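Local structure of thioredoxin domain-containing protein (Sinorhizobium meliloti, 3U5R) at residues A61-I67 with T144-Y150; K83-Y88 with L178-D183. The protein is of unknown function but belongs to the AhpC/TSA branch of the thioredoxin superfamily and may act as an antioxidant oxidoreductase. All blocks are in the same frame, centred on the assembly; numbering follows the deposited sequence.

Contact 1 (A61-I67 with T144-Y150)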
ATOM      1  N   ALA A  61      -4.154   5.734  12.432  1.00 16.56           N
ATOM      2  CA  ALA A  61      -4.207   5.662  10.964  1.00 15.12           C
ATOM      3  C   ALA A  61      -3.628   4.367  10.441  1.00 14.67           C
ATOM      4  O   ALA A  61      -2.572   3.895  10.949  1.00 13.92           O
ATOM      5  CB  ALA A  61      -3.461   6.896  10.281  1.00 13.62           C
ATOM      6  N   LEU A  62      -4.232   3.821   9.366  1.00 12.72           N
ATOM      7  CA  LEU A  62      -3.744   2.575   8.799  1.00 11.29           C
ATOM      8  C   LEU A  62      -3.685   2.704   7.288  1.00 11.96           C
ATOM      9  O   LEU A  62      -4.717   3.023   6.622  1.00 11.31           O
ATOM     10  CB  LEU A  62      -4.613   1.358   9.213  1.00 12.39           C
ATOM     11  CG  LEU A  62      -4.376   0.103   8.342  1.00 16.26           C
ATOM     12  CD1 LEU A  62      -3.046  -0.566   8.798  1.00 12.54           C
ATOM     13  CD2 LEU A  62      -5.518  -0.932   8.477  1.00 11.62           C
ATOM     14  N   LEU A  63      -2.474   2.514   6.735  1.00  8.86           N
ATOM     15  CA  LEU A  63      -2.295   2.502   5.304  1.00 11.72           C
ATOM     16  C   LEU A  63      -2.165   1.044   4.805  1.00 11.99           C
ATOM     17  O   LEU A  63      -1.287   0.300   5.293  1.00 12.22           O
ATOM     18  CB  LEU A  63      -1.064   3.319   4.901  1.00 20.00           C
ATOM     19  CG  LEU A  63      -0.717   3.330   3.410  1.00 20.00           C
ATOM     20  CD1 LEU A  63      -1.834   3.976   2.605  1.00 20.00           C
ATOM     21  CD2 LEU A  63       0.604   4.043   3.171  1.00 20.00           C
ATOM     22  N   VAL A  64      -2.980   0.649   3.811  1.00 11.90           N
ATOM     23  CA  VAL A  64      -2.859  -0.651   3.206  1.00 11.46           C
ATOM     24  C   VAL A  64      -2.391  -0.362   1.791  1.00 13.45           C
ATOM     25  O   VAL A  64      -3.062   0.394   1.053  1.00 13.39           O
ATOM     26  CB  VAL A  64      -4.183  -1.411   3.171  1.00 13.92           C
ATOM     27  CG1 VAL A  64      -3.977  -2.813   2.470  1.00 13.36           C
ATOM     28  CG2 VAL A  64      -4.732  -1.594   4.596  1.00 10.73           C
ATOM     29  N   ALA A  65      -1.242  -0.944   1.387  1.00 12.11           N
ATOM     30  CA  ALA A  65      -0.619  -0.571   0.121  1.00 12.49           C
ATOM     31  C   ALA A  65      -0.367  -1.767  -0.690  1.00 11.72           C
ATOM     32  O   ALA A  65       0.356  -2.690  -0.228  1.00 14.64           O
ATOM     33  CB  ALA A  65       0.778   0.193   0.425  1.00 13.88           C
ATOM     34  N   PHE A  66      -0.965  -1.857  -1.871  1.00 11.18           N
ATOM     35  CA  PHE A  66      -0.683  -3.001  -2.745  1.00 11.98           C
ATOM     36  C   PHE A  66       0.495  -2.642  -3.643  1.00 14.86           C
ATOM     37  O   PHE A  66       0.414  -1.720  -4.444  1.00 14.59           O
ATOM     38  CB  PHE A  66      -1.921  -3.379  -3.585  1.00 11.72           C
ATOM     39  CG  PHE A  66      -3.038  -3.888  -2.740  1.00 11.27           C
ATOM     40  CD1 PHE A  66      -3.235  -5.250  -2.570  1.00 12.56           C
ATOM     41  CD2 PHE A  66      -3.819  -3.002  -2.028  1.00 11.98           C
ATOM     42  CE1 PHE A  66      -4.233  -5.727  -1.735  1.00 13.86           C
ATOM     43  CE2 PHE A  66      -4.841  -3.472  -1.165  1.00 13.78           C
ATOM     44  CZ  PHE A  66      -5.053  -4.826  -1.047  1.00 13.35           C
ATOM     45  N   ILE A  67       1.603  -3.353  -3.488  1.00 15.18           N
ATOM     46  CA  ILE A  67       2.787  -3.026  -4.250  1.00 14.87           C
ATOM     47  C   ILE A  67       3.345  -4.286  -4.955  1.00 15.90           C
ATOM     48  O   ILE A  67       2.689  -5.318  -5.000  1.00 14.35           O
ATOM     49  CB  ILE A  67       3.851  -2.335  -3.346  1.00 15.73           C
ATOM     50  CG1 ILE A  67       4.271  -3.231  -2.177  1.00 16.14           C
ATOM     51  CG2 ILE A  67       3.326  -1.066  -2.792  1.00 13.03           C
ATOM     52  CD1 ILE A  67       5.462  -2.612  -1.456  1.00 11.67           C
ATOM     53  N   THR A 144      -0.402  -1.555  -9.060  1.00 17.44           N
ATOM     54  CA  THR A 144       0.623  -1.373  -8.015  1.00 16.19           C
ATOM     55  C   THR A 144       1.335  -0.101  -8.428  1.00 16.24           C
ATOM     56  O   THR A 144       1.774  -0.015  -9.576  1.00 18.64           O
ATOM     57  CB  THR A 144       1.616  -2.579  -7.977  1.00 16.87           C
ATOM     58  OG1 THR A 144       2.234  -2.689  -9.265  1.00 17.48           O
ATOM     59  CG2 THR A 144       0.859  -3.946  -7.610  1.00 16.19           C
ATOM     60  N   PRO A 145       1.507   0.872  -7.518  1.00 15.90           N
ATOM     61  CA  PRO A 145       1.081   0.843  -6.142  1.00 15.02           C
ATOM     62  C   PRO A 145      -0.367   1.305  -6.059  1.00 16.97           C
ATOM     63  O   PRO A 145      -0.784   2.167  -6.851  1.00 17.03           O
ATOM     64  CB  PRO A 145       1.928   1.906  -5.505  1.00 15.24           C
ATOM     65  CG  PRO A 145       2.116   2.982  -6.628  1.00 16.80           C
ATOM     66  CD  PRO A 145       2.121   2.164  -7.901  1.00 14.49           C
ATOM     67  N   ASP A 146      -1.126   0.770  -5.094  1.00 16.08           N
ATOM     68  CA  ASP A 146      -2.523   1.223  -4.851  1.00 17.28           C
ATOM     69  C   ASP A 146      -2.648   1.492  -3.360  1.00 16.21           C
ATOM     70  O   ASP A 146      -2.456   0.567  -2.559  1.00 15.56           O
ATOM     71  CB  ASP A 146      -3.507   0.100  -5.268  1.00 18.60           C
ATOM     72  CG  ASP A 146      -4.851   0.648  -5.741  1.00 20.90           C
ATOM     73  OD1 ASP A 146      -5.182   1.803  -5.378  1.00 22.22           O
ATOM     74  OD2 ASP A 146      -5.524  -0.067  -6.505  1.00 23.05           O
ATOM     75  N   PHE A 147      -2.836   2.749  -2.969  1.00 14.49           N
ATOM     76  CA  PHE A 147      -2.818   3.116  -1.558  1.00 13.75           C
ATOM     77  C   PHE A 147      -4.203   3.381  -0.983  1.00 13.82           C
ATOM     78  O   PHE A 147      -4.967   4.180  -1.553  1.00 13.27           O
ATOM     79  CB  PHE A 147      -2.018   4.421  -1.391  1.00 14.88           C
ATOM     80  CG  PHE A 147      -0.559   4.303  -1.822  1.00 17.67           C
ATOM     81  CD1 PHE A 147       0.381   3.747  -0.946  1.00 16.27           C
ATOM     82  CD2 PHE A 147      -0.122   4.798  -3.073  1.00 16.05           C
ATOM     83  CE1 PHE A 147       1.739   3.650  -1.315  1.00 15.55           C
ATOM     84  CE2 PHE A 147       1.249   4.699  -3.441  1.00 18.40           C
ATOM     85  CZ  PHE A 147       2.170   4.107  -2.552  1.00 14.71           C
ATOM     86  N   PHE A 148      -4.522   2.759   0.160  1.00 13.20           N
ATOM     87  CA  PHE A 148      -5.827   2.964   0.803  1.00 13.10           C
ATOM     88  C   PHE A 148      -5.534   3.410   2.241  1.00 13.17           C
ATOM     89  O   PHE A 148      -4.969   2.620   3.017  1.00 14.10           O
ATOM     90  CB  PHE A 148      -6.610   1.624   0.865  1.00 11.53           C
ATOM     91  CG  PHE A 148      -6.980   0.989  -0.484  1.00 12.86           C
ATOM     92  CD1 PHE A 148      -6.048   0.313  -1.276  1.00 12.87           C
ATOM     93  CD2 PHE A 148      -8.322   0.992  -0.920  1.00 13.35           C
ATOM     94  CE1 PHE A 148      -6.409  -0.259  -2.492  1.00 13.98           C
ATOM     95  CE2 PHE A 148      -8.710   0.381  -2.095  1.00 16.22           C
ATOM     96  CZ  PHE A 148      -7.771  -0.264  -2.909  1.00 13.27           C
ATOM     97  N   LEU A 149      -5.905   4.638   2.633  1.00 11.63           N
ATOM     98  CA  LEU A 149      -5.679   5.094   3.965  1.00 11.94           C
ATOM     99  C   LEU A 149      -7.020   5.070   4.752  1.00 12.81           C
ATOM    100  O   LEU A 149      -8.010   5.655   4.261  1.00 11.40           O
ATOM    101  CB  LEU A 149      -5.148   6.558   3.978  1.00 11.33           C
ATOM    102  CG  LEU A 149      -4.781   7.159   5.352  1.00 10.66           C
ATOM    103  CD1 LEU A 149      -3.550   6.409   5.993  1.00 10.84           C
ATOM    104  CD2 LEU A 149      -4.474   8.587   5.144  1.00  9.71           C
ATOM    105  N   TYR A 150      -6.977   4.503   5.965  1.00 12.00           N
ATOM    106  CA  TYR A 150      -8.115   4.402   6.883  1.00 11.62           C
ATOM    107  C   TYR A 150      -7.873   5.197   8.163  1.00 12.36           C
ATOM    108  O   TYR A 150      -6.730   5.286   8.648  1.00 11.42           O
ATOM    109  CB  TYR A 150      -8.361   2.947   7.254  1.00 11.03           C
ATOM    110  CG  TYR A 150      -8.659   2.162   6.013  1.00 14.29           C
ATOM    111  CD1 TYR A 150      -9.967   2.108   5.506  1.00 14.14           C
ATOM    112  CD2 TYR A 150      -7.612   1.514   5.305  1.00 12.78           C
ATOM    113  CE1 TYR A 150     -10.252   1.381   4.353  1.00 10.99           C
ATOM    114  CE2 TYR A 150      -7.877   0.829   4.078  1.00 12.21           C
ATOM    115  CZ  TYR A 150      -9.203   0.777   3.636  1.00 14.02           C
ATOM    116  OH  TYR A 150      -9.486   0.130   2.442  1.00 11.35           O
TER

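Contact 2 (K83-Y88 with L178-D183)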
ATOM      1  N   LYS A  83      11.063   5.429   3.752  1.00 17.25           N
ATOM      2  CA  LYS A  83      11.299   6.650   4.533  1.00 17.10           C
ATOM      3  C   LYS A  83       9.988   7.192   5.178  1.00 17.54           C
ATOM      4  O   LYS A  83       9.901   7.502   6.416  1.00 16.11           O
ATOM      5  CB  LYS A  83      11.912   7.710   3.592  1.00 19.23           C
ATOM      6  CG  LYS A  83      11.984   9.160   4.158  1.00 24.09           C
ATOM      7  CD  LYS A  83      12.758   9.181   5.461  1.00 36.05           C
ATOM      8  CE  LYS A  83      13.171  10.649   5.816  1.00 41.92           C
ATOM      9  NZ  LYS A  83      13.229  11.347   4.458  1.00 43.60           N
ATOM     10  N   PHE A  84       8.949   7.282   4.352  1.00 17.26           N
ATOM     11  CA  PHE A  84       7.614   7.711   4.811  1.00 17.80           C
ATOM     12  C   PHE A  84       7.145   6.850   5.977  1.00 17.18           C
ATOM     13  O   PHE A  84       6.757   7.368   7.028  1.00 17.14           O
ATOM     14  CB  PHE A  84       6.652   7.542   3.630  1.00 17.93           C
ATOM     15  CG  PHE A  84       5.184   7.610   3.991  1.00 19.26           C
ATOM     16  CD1 PHE A  84       4.540   8.805   4.075  1.00 19.73           C
ATOM     17  CD2 PHE A  84       4.450   6.468   4.191  1.00 20.25           C
ATOM     18  CE1 PHE A  84       3.130   8.872   4.365  1.00 22.34           C
ATOM     19  CE2 PHE A  84       3.043   6.555   4.449  1.00 21.26           C
ATOM     20  CZ  PHE A  84       2.439   7.739   4.554  1.00 14.71           C
ATOM     21  N   ALA A  85       7.104   5.526   5.773  1.00 17.13           N
ATOM     22  CA  ALA A  85       6.589   4.674   6.861  1.00 17.98           C
ATOM     23  C   ALA A  85       7.432   4.875   8.148  1.00 18.15           C
ATOM     24  O   ALA A  85       6.865   5.013   9.222  1.00 16.76           O
ATOM     25  CB  ALA A  85       6.510   3.193   6.463  1.00 18.09           C
ATOM     26  N   GLY A  86       8.769   4.903   8.019  1.00 17.37           N
ATOM     27  CA  GLY A  86       9.665   5.141   9.169  1.00 18.24           C
ATOM     28  C   GLY A  86       9.392   6.499   9.825  1.00 18.86           C
ATOM     29  O   GLY A  86       9.292   6.605  11.074  1.00 20.71           O
ATOM     30  N   ASP A  87       9.206   7.537   9.024  1.00 18.29           N
ATOM     31  CA  ASP A  87       8.972   8.863   9.561  1.00 19.83           C
ATOM     32  C   ASP A  87       7.760   8.847  10.518  1.00 19.88           C
ATOM     33  O   ASP A  87       7.741   9.602  11.464  1.00 18.90           O
ATOM     34  CB  ASP A  87       8.606   9.862   8.447  1.00 20.07           C
ATOM     35  CG  ASP A  87       9.815  10.435   7.708  1.00 24.02           C
ATOM     36  OD1 ASP A  87      10.946  10.184   8.189  1.00 26.29           O
ATOM     37  OD2 ASP A  87       9.605  11.081   6.621  1.00 22.72           O
ATOM     38  N   TYR A  88       6.708   8.098  10.159  1.00 18.37           N
ATOM     39  CA  TYR A  88       5.450   8.114  10.931  1.00 19.36           C
ATOM     40  C   TYR A  88       5.335   7.016  11.989  1.00 21.09           C
ATOM     41  O   TYR A  88       4.326   6.965  12.755  1.00 19.55           O
ATOM     42  CB  TYR A  88       4.238   7.984   9.991  1.00 19.97           C
ATOM     43  CG  TYR A  88       3.919   9.310   9.335  1.00 17.96           C
ATOM     44  CD1 TYR A  88       3.195  10.295   9.986  1.00 21.15           C
ATOM     45  CD2 TYR A  88       4.394   9.579   8.094  1.00 21.06           C
ATOM     46  CE1 TYR A  88       2.924  11.535   9.353  1.00 23.66           C
ATOM     47  CE2 TYR A  88       4.132  10.780   7.450  1.00 22.64           C
ATOM     48  CZ  TYR A  88       3.422  11.746   8.066  1.00 24.66           C
ATOM     49  OH  TYR A  88       3.206  12.908   7.353  1.00 26.38           O
ATOM     50  N   LEU A 178       0.043  11.717   0.134  1.00 14.90           N
ATOM     51  CA  LEU A 178      -0.204  10.776   1.232  1.00 15.93           C
ATOM     52  C   LEU A 178       0.177  11.348   2.572  1.00 13.41           C
ATOM     53  O   LEU A 178      -0.555  11.201   3.547  1.00 16.15           O
ATOM     54  CB  LEU A 178       0.553   9.446   1.024  1.00 15.32           C
ATOM     55  CG  LEU A 178      -0.173   8.151   1.048  1.00 22.00           C
ATOM     56  CD1 LEU A 178       0.831   7.040   1.358  1.00 23.06           C
ATOM     57  CD2 LEU A 178      -1.440   8.109   1.896  1.00 22.19           C
ATOM     58  N   ARG A 179       1.310  12.038   2.630  1.00 13.35           N
ATOM     59  CA  ARG A 179       1.712  12.704   3.867  1.00 12.82           C
ATOM     60  C   ARG A 179       0.658  13.671   4.335  1.00 13.64           C
ATOM     61  O   ARG A 179       0.275  13.626   5.468  1.00 13.82           O
ATOM     62  CB  ARG A 179       3.051  13.417   3.705  1.00 10.83           C
ATOM     63  CG  ARG A 179       4.207  12.367   3.590  1.00 11.84           C
ATOM     64  CD  ARG A 179       5.583  13.099   3.169  1.00 15.34           C
ATOM     65  NE  ARG A 179       6.738  12.186   3.210  1.00 12.69           N
ATOM     66  CZ  ARG A 179       7.421  11.851   4.295  1.00 13.23           C
ATOM     67  NH1 ARG A 179       7.175  12.378   5.482  1.00 14.64           N
ATOM     68  NH2 ARG A 179       8.497  11.079   4.145  1.00 18.82           N
ATOM     69  N   ALA A 180       0.189  14.551   3.453  1.00 15.92           N
ATOM     70  CA  ALA A 180      -0.869  15.486   3.839  1.00 16.55           C
ATOM     71  C   ALA A 180      -2.120  14.761   4.390  1.00 15.09           C
ATOM     72  O   ALA A 180      -2.662  15.165   5.426  1.00 17.84           O
ATOM     73  CB  ALA A 180      -1.224  16.460   2.646  1.00 16.67           C
ATOM     74  N   ALA A 181      -2.534  13.675   3.753  1.00 14.76           N
ATOM     75  CA  ALA A 181      -3.695  12.868   4.186  1.00 13.12           C
ATOM     76  C   ALA A 181      -3.450  12.230   5.592  1.00 15.26           C
ATOM     77  O   ALA A 181      -4.281  12.338   6.497  1.00 15.03           O
ATOM     78  CB  ALA A 181      -3.991  11.779   3.135  1.00 11.37           C
ATOM     79  N   VAL A 182      -2.277  11.625   5.794  1.00 12.32           N
ATOM     80  CA  VAL A 182      -1.939  11.080   7.110  1.00 13.82           C
ATOM     81  C   VAL A 182      -1.941  12.140   8.218  1.00 14.28           C
ATOM     82  O   VAL A 182      -2.531  11.911   9.298  1.00 12.86           O
ATOM     83  CB  VAL A 182      -0.575  10.316   7.079  1.00 13.79           C
ATOM     84  CG1 VAL A 182      -0.223   9.839   8.525  1.00 14.99           C
ATOM     85  CG2 VAL A 182      -0.720   9.126   6.140  1.00 15.91           C
ATOM     86  N   ASP A 183      -1.307  13.302   7.938  1.00 14.75           N
ATOM     87  CA  ASP A 183      -1.254  14.413   8.877  1.00 15.29           C
ATOM     88  C   ASP A 183      -2.699  14.840   9.282  1.00 16.42           C
ATOM     89  O   ASP A 183      -2.965  15.062  10.456  1.00 15.44           O
ATOM     90  CB  ASP A 183      -0.582  15.621   8.248  1.00 16.80           C
ATOM     91  CG  ASP A 183       0.972  15.443   8.110  1.00 21.86           C
ATOM     92  OD1 ASP A 183       1.541  14.470   8.656  1.00 22.46           O
ATOM     93  OD2 ASP A 183       1.626  16.292   7.481  1.00 26.47           O
TER
HETATM   94  O   HOH W   1       5.374  14.168   6.570  1.00 20.35           O

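Contact 1 (A61-I67 with T144-Y150)
Tyr-150 N donates to Leu-62 O at 2.8 Å, the shortest of six backbone hydrogen bonds that join strands 61-66 and 146-150 as antiparallel neighbours in the central mixed sheet of a thioredoxin fold. Paired bonds run in both directions between Leu-62 and Tyr-150, Val-64 and Phe-148, and Phe-66 and Asp-146; Leu-63 faces Leu-149 and Ala-65 faces Phe-147 in the intervening non-hydrogen-bonded pairs. Leu-62 O also lies at the edge of the Tyr-150 ring, 3.5 Å from its CD2.

One face of the sheet is rich in aromatic groups. Phe-66 and Phe-148 both hold CG anti to the carbonyl carbon (chi1 -66° and -63°), and their rings meet obliquely, with CD2 of Phe-66 3.8 Å from CE1 of Phe-148. Farther along, the CG2 branch of Val-64 touches Tyr-150 CE2, and His-159 of the adjoining strand stacks on Phe-148. The other face carries smaller groups around Phe-147. Ala-65 CB lies 3.8 Å from CD1 of that ring, while the Leu-63 methyls divide their contacts: CD1 leans on Phe-147 CB and on the carbonyl oxygen of Phe-148, and CD2 approaches the ring.

At the other end, the peptide bond between Thr-144 and Pro-145 is cis, the hallmark cis-proline of thioredoxin folds. Phe-66 O faces this proline: it accepts from Asp-146 N at 3.0 Å, in the carbonyl plane and on a lone pair, and also meets Pro-145 CA in a CA-H...O contact. The carboxylate of Asp-146 turns back to bond Ala-142 N through OD2. Thr-144 also touches Cys-71, consistent with the usual place of this loop beside the active-site segment, and its CG2 methyl rests 3.5 Å from Ile-67 O.

Contact 2 (K83-Y88 with L178-D183)
The ring of Phe-84 meets Arg-179 at its edge, where the aliphatic CG lies in the ring plane 3.6 Å from CD1; CD2 of Tyr-88 lies over one ring face, and Val-182 CG2 approaches the edge at CZ. The guanidinium stands almost perpendicular to this ring, with Phe-84 CD1 over one of its faces and Asp-87 at its edge. The ring of Tyr-88 has Val-182 CG1 over one face in a CH-pi contact, 4.0 Å from the centroid, and Asp-183 OD1 in plane at its edge.

Extended from CG to NE, the Arg-179 side chain spans the gap between the helices and fits as a knob among Lys-83, Phe-84, Asp-87 and Tyr-88. Its grip on Asp-87 is end-on and converges on one oxygen: OD2 receives NH2 at 2.7 Å and NH1 at 3.0 Å, both from the anti side, with the carboxylate plane turned 58° from the guanidinium. A water accepts from NH1 and donates to Tyr-88 OH. That hydroxyl in turn donates to Asp-183 OD1 at 2.6 Å, approaching from above the carboxylate plane. A methionine in place of Arg-179 would probably leave the Asp-87 carboxylate without its charged mate and the water without one of its anchors.

Below this polar layer, Leu-178 CD1 packs 3.6 Å from Phe-84 CZ. Placing CG of Phe-84 anti to its backbone nitrogen (chi1 166°) sends the ring across toward Leu-178 and Val-182. The axes of the two helical segments run nearly parallel, at 21° and 11.9 Å apart, a spacing bridged by large side chains. Such a pair of helices, side by side on one face of the central sheet, is typical of the thioredoxin fold.

In the fold
From the N terminus the chain passes through strand 61-66, helix 78-88, strand 146-150 and helix 176-186, so the two contacts cross: contact 1 closes a loop of 76 residues that contains segment 83-88, and contact 2 closes one of 89 residues that contains segment 144-150. Helix 78-88 is the crossover between parallel strands 61-66 and 93-99, whereas 146-150 pairs onward with 156-160 before the chain returns as helix 176-186. Contact 1 thus joins the two halves of the sheet, and contact 2 the helices covering it. They meet where Leu-63 CD2 touches Leu-178 and Phe-84, and Leu-149 CD2 touches Ala-181.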